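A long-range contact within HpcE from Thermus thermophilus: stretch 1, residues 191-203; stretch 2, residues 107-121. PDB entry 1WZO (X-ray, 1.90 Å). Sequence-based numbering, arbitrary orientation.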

# COMPACT_ATOMS: atom_id res chain seq x y z
N SER B 191 -3.09 -28.16 15.26
CA SER B 191 -4.15 -27.77 14.34
C SER B 191 -4.03 -26.30 13.94
O SER B 191 -3.28 -25.54 14.55
CB SER B 191 -5.51 -27.99 14.98
OG SER B 191 -5.70 -27.12 16.08
N VAL B 192 -4.79 -25.92 12.92
CA VAL B 192 -4.81 -24.54 12.47
C VAL B 192 -5.19 -23.67 13.67
O VAL B 192 -4.56 -22.64 13.94
CB VAL B 192 -5.84 -24.34 11.35
CG1 VAL B 192 -5.97 -22.87 11.03
CG2 VAL B 192 -5.43 -25.14 10.12
N ALA B 193 -6.24 -24.08 14.39
CA ALA B 193 -6.70 -23.33 15.55
C ALA B 193 -5.60 -23.19 16.61
O ALA B 193 -5.40 -22.12 17.16
CB ALA B 193 -7.93 -24.00 16.16
N GLU B 194 -4.90 -24.28 16.90
CA GLU B 194 -3.83 -24.23 17.90
C GLU B 194 -2.67 -23.34 17.45
O GLU B 194 -2.07 -22.63 18.26
CB GLU B 194 -3.32 -25.63 18.21
CG GLU B 194 -4.35 -26.50 18.93
CD GLU B 194 -3.85 -27.91 19.13
OE1 GLU B 194 -3.47 -28.54 18.12
OE2 GLU B 194 -3.84 -28.39 20.29
N LEU B 195 -2.35 -23.38 16.16
CA LEU B 195 -1.27 -22.58 15.60
C LEU B 195 -1.59 -21.08 15.67
O LEU B 195 -0.75 -20.27 16.05
CB LEU B 195 -1.00 -23.00 14.15
CG LEU B 195 -0.36 -24.39 13.96
CD1 LEU B 195 -0.35 -24.77 12.49
CD2 LEU B 195 1.06 -24.37 14.53
N LEU B 196 -2.82 -20.72 15.29
CA LEU B 196 -3.22 -19.31 15.33
C LEU B 196 -3.28 -18.79 16.77
O LEU B 196 -3.07 -17.60 17.02
CB LEU B 196 -4.57 -19.11 14.64
CG LEU B 196 -4.61 -19.39 13.13
CD1 LEU B 196 -6.05 -19.33 12.64
CD2 LEU B 196 -3.75 -18.37 12.38
N GLU B 197 -3.58 -19.68 17.71
CA GLU B 197 -3.63 -19.29 19.11
C GLU B 197 -2.20 -19.04 19.59
O GLU B 197 -1.92 -18.03 20.24
CB GLU B 197 -4.24 -20.41 19.96
CG GLU B 197 -4.21 -20.15 21.46
CD GLU B 197 -4.71 -21.35 22.26
OE1 GLU B 197 -4.07 -22.41 22.19
OE2 GLU B 197 -5.74 -21.22 22.95
N PHE B 198 -1.31 -19.97 19.26
CA PHE B 198 0.09 -19.87 19.65
C PHE B 198 0.73 -18.59 19.13
O PHE B 198 1.40 -17.87 19.87
CB PHE B 198 0.88 -21.07 19.13
CG PHE B 198 2.34 -21.03 19.48
CD1 PHE B 198 2.77 -21.32 20.77
CD2 PHE B 198 3.29 -20.68 18.52
CE1 PHE B 198 4.13 -21.24 21.11
CE2 PHE B 198 4.65 -20.60 18.85
CZ PHE B 198 5.06 -20.88 20.15
N ILE B 199 0.51 -18.31 17.85
CA ILE B 199 1.07 -17.14 17.20
C ILE B 199 0.47 -15.83 17.68
O ILE B 199 1.20 -14.93 18.12
CB ILE B 199 0.93 -17.23 15.66
CG1 ILE B 199 1.67 -18.46 15.15
CG2 ILE B 199 1.48 -15.95 15.00
CD1 ILE B 199 1.39 -18.81 13.68
N SER B 200 -0.86 -15.73 17.63
CA SER B 200 -1.55 -14.50 18.04
C SER B 200 -1.36 -14.15 19.50
O SER B 200 -1.70 -13.05 19.92
CB SER B 200 -3.05 -14.59 17.73
OG SER B 200 -3.71 -15.49 18.61
N GLU B 201 -0.81 -15.07 20.28
CA GLU B 201 -0.57 -14.80 21.69
C GLU B 201 0.48 -13.70 21.86
O GLU B 201 0.40 -12.92 22.81
CB GLU B 201 -0.09 -16.08 22.40
CG GLU B 201 0.12 -15.90 23.92
CD GLU B 201 1.54 -15.47 24.29
OE1 GLU B 201 1.71 -14.86 25.36
OE2 GLU B 201 2.48 -15.76 23.52
N PHE B 202 1.44 -13.63 20.94
CA PHE B 202 2.52 -12.64 21.03
C PHE B 202 2.67 -11.77 19.78
O PHE B 202 3.33 -10.73 19.82
CB PHE B 202 3.85 -13.35 21.32
CG PHE B 202 4.32 -14.25 20.20
CD1 PHE B 202 5.00 -13.72 19.10
CD2 PHE B 202 4.07 -15.62 20.22
CE1 PHE B 202 5.41 -14.54 18.05
CE2 PHE B 202 4.48 -16.45 19.18
CZ PHE B 202 5.15 -15.91 18.09
N MET B 203 2.04 -12.18 18.69
CA MET B 203 2.14 -11.45 17.42
C MET B 203 0.76 -11.16 16.84
O MET B 203 -0.02 -12.08 16.61
CB MET B 203 2.94 -12.28 16.42
CG MET B 203 3.13 -11.64 15.05
SD MET B 203 3.86 -12.77 13.84
CE MET B 203 5.37 -13.25 14.66
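Stretch 2 (107-121) PMKRVRAKDALDYVL

What forms the apolar centre of the contact? One side of the helix in stretch 1, carrying Val192, Ala193 and Leu196, all pointing toward stretch 2, meets alanine, leucine, valine and methionine side chains there. Ala193 CB lies 4.1 Å from Ala116 CB and 4.3 Å from Ala113 CB; with methyl groups on both sides, the backbones come close, and the CA atoms of Ala193 and Ala113 are 4.8 Å apart. Leu196 spans more of the partner: its CB is 3.9 Å from Met108 CE, and its CD1 is 3.9 Å from Val120 CG2. Val192 CG1 packs at 3.8 Å against Leu117 CD2.

In which direction does stretch 2 run? Its first part, a loop from Met108 to Arg112, mostly extended but with left-handed angles at Arg110 (58/45), runs roughly opposite to the helix: Lys109 lies beside Ser200, while Ala113 lies beside Ala193. The chain then turns through a weakly bonded helix at about 113-116 and a 3-10 segment at 117-119 before entering a strand at Val120.

How is this loop held? Two of its backbone amides and that of Ala113, just beyond it, donate to stretch 1. Arg110 N reaches Ser200 O at 2.7 Å and nearly straight, Val111 N reaches Ser200 OG at 3.3 Å, and Ala113 N reaches Glu197 OE2 at 3.0 Å. Ser200 thus accepts with both backbone and side chain, while Ser200 OG donates to Leu196 O, 2.7 Å away in the same stretch. Water 1 donates to Val111 O at 2.9 Å and to Glu197 O at 2.8 Å, bridging the two backbones.

What lies at the polar edge? The CA-to-CB bond of Arg110 points away, yet its side chain returns to form a long salt bridge, Arg110 NH1 to Glu201 OE1 at 3.7 Å. Glu201 O lies over one face of the guanidinium, 3.2 Å from Arg110 NH1, at an angle too poor for a hydrogen bond.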

# COMPACT_ATOMS: atom_id res chain seq x y z
N PRO B 107 -8.26 -9.08 12.42
CA PRO B 107 -7.12 -8.90 13.31
C PRO B 107 -7.15 -9.89 14.48
O PRO B 107 -8.17 -10.02 15.16
CB PRO B 107 -7.26 -7.46 13.78
CG PRO B 107 -7.88 -6.79 12.59
CD PRO B 107 -8.94 -7.79 12.19
N MET B 108 -6.03 -10.57 14.70
CA MET B 108 -5.93 -11.56 15.77
C MET B 108 -4.83 -11.25 16.78
O MET B 108 -3.67 -11.07 16.42
CB MET B 108 -5.65 -12.95 15.19
CG MET B 108 -6.64 -13.45 14.16
SD MET B 108 -6.20 -15.14 13.63
CE MET B 108 -6.95 -16.10 14.96
N LYS B 109 -5.21 -11.18 18.05
CA LYS B 109 -4.27 -10.96 19.14
C LYS B 109 -4.89 -11.63 20.36
O LYS B 109 -6.00 -11.28 20.77
CB LYS B 109 -4.05 -9.47 19.42
CG LYS B 109 -2.97 -9.21 20.47
CD LYS B 109 -1.62 -9.80 20.04
CE LYS B 109 -0.55 -9.68 21.12
NZ LYS B 109 -0.13 -8.28 21.37
N ARG B 110 -4.16 -12.60 20.92
CA ARG B 110 -4.60 -13.35 22.09
C ARG B 110 -5.94 -14.04 21.86
O ARG B 110 -6.83 -14.01 22.71
CB ARG B 110 -4.69 -12.43 23.31
CG ARG B 110 -3.35 -11.86 23.74
CD ARG B 110 -3.47 -11.04 25.02
NE ARG B 110 -2.20 -10.41 25.38
CZ ARG B 110 -1.08 -11.07 25.63
NH1 ARG B 110 -1.05 -12.40 25.56
NH2 ARG B 110 0.03 -10.40 25.94
N VAL B 111 -6.08 -14.67 20.69
CA VAL B 111 -7.30 -15.39 20.35
C VAL B 111 -7.18 -16.82 20.86
O VAL B 111 -6.14 -17.46 20.69
CB VAL B 111 -7.51 -15.43 18.82
CG1 VAL B 111 -8.73 -16.28 18.47
CG2 VAL B 111 -7.67 -14.02 18.29
N ARG B 112 -8.22 -17.31 21.51
CA ARG B 112 -8.21 -18.67 22.03
C ARG B 112 -8.46 -19.63 20.87
O ARG B 112 -9.15 -19.29 19.92
CB ARG B 112 -9.30 -18.85 23.09
CG ARG B 112 -9.20 -17.87 24.25
CD ARG B 112 -10.50 -17.84 25.05
NE ARG B 112 -10.52 -16.73 26.00
CZ ARG B 112 -11.62 -16.31 26.63
NH1 ARG B 112 -12.79 -16.90 26.41
NH2 ARG B 112 -11.54 -15.29 27.48
N ALA B 113 -7.91 -20.84 20.97
CA ALA B 113 -8.07 -21.84 19.92
C ALA B 113 -9.53 -22.10 19.54
O ALA B 113 -9.86 -22.21 18.35
CB ALA B 113 -7.41 -23.15 20.36
N LYS B 114 -10.41 -22.18 20.53
CA LYS B 114 -11.83 -22.44 20.28
C LYS B 114 -12.48 -21.38 19.39
O LYS B 114 -13.48 -21.66 18.74
CB LYS B 114 -12.60 -22.54 21.60
CG LYS B 114 -12.74 -21.23 22.36
CD LYS B 114 -13.56 -21.41 23.64
CE LYS B 114 -13.53 -20.15 24.50
NZ LYS B 114 -14.10 -18.96 23.80
N ASP B 115 -11.92 -20.17 19.37
CA ASP B 115 -12.48 -19.08 18.56
C ASP B 115 -11.64 -18.75 17.32
O ASP B 115 -12.06 -17.94 16.50
CB ASP B 115 -12.58 -17.79 19.38
CG ASP B 115 -13.37 -17.96 20.65
OD1 ASP B 115 -14.52 -18.45 20.58
OD2 ASP B 115 -12.86 -17.58 21.73
N ALA B 116 -10.48 -19.38 17.20
CA ALA B 116 -9.57 -19.09 16.09
C ALA B 116 -10.12 -19.18 14.68
O ALA B 116 -9.95 -18.25 13.89
CB ALA B 116 -8.32 -19.96 16.21
N LEU B 117 -10.76 -20.30 14.34
CA LEU B 117 -11.28 -20.44 12.99
C LEU B 117 -12.29 -19.37 12.61
O LEU B 117 -12.55 -19.17 11.42
CB LEU B 117 -11.87 -21.85 12.78
CG LEU B 117 -10.86 -23.00 12.88
CD1 LEU B 117 -11.51 -24.31 12.47
CD2 LEU B 117 -9.66 -22.72 11.99
N ASP B 118 -12.83 -18.66 13.59
CA ASP B 118 -13.78 -17.58 13.32
C ASP B 118 -13.08 -16.36 12.73
O ASP B 118 -13.73 -15.45 12.22
CB ASP B 118 -14.51 -17.15 14.60
CG ASP B 118 -15.44 -18.21 15.13
OD1 ASP B 118 -16.14 -18.85 14.31
OD2 ASP B 118 -15.48 -18.40 16.36
N TYR B 119 -11.75 -16.33 12.82
CA TYR B 119 -10.98 -15.21 12.28
C TYR B 119 -10.39 -15.50 10.91
O TYR B 119 -9.72 -14.66 10.33
CB TYR B 119 -9.86 -14.81 13.24
CG TYR B 119 -10.34 -14.22 14.54
CD1 TYR B 119 -10.91 -15.03 15.53
CD2 TYR B 119 -10.25 -12.86 14.78
CE1 TYR B 119 -11.38 -14.48 16.72
CE2 TYR B 119 -10.71 -12.30 15.96
CZ TYR B 119 -11.27 -13.12 16.93
OH TYR B 119 -11.74 -12.56 18.10
N VAL B 120 -10.65 -16.70 10.41
CA VAL B 120 -10.13 -17.13 9.12
C VAL B 120 -11.01 -16.67 7.95
O VAL B 120 -12.22 -16.84 7.97
CB VAL B 120 -10.00 -18.67 9.07
CG1 VAL B 120 -9.60 -19.13 7.68
CG2 VAL B 120 -8.99 -19.13 10.10
N LEU B 121 -10.37 -16.07 6.95
CA LEU B 121 -11.08 -15.60 5.77
C LEU B 121 -11.31 -16.77 4.81
O LEU B 121 -12.41 -16.99 4.33
CB LEU B 121 -10.28 -14.50 5.07
CG LEU B 121 -10.82 -13.98 3.73
CD1 LEU B 121 -12.16 -13.28 3.96
CD2 LEU B 121 -9.83 -13.01 3.12
O HOH W 1 -3.68 -16.44 21.74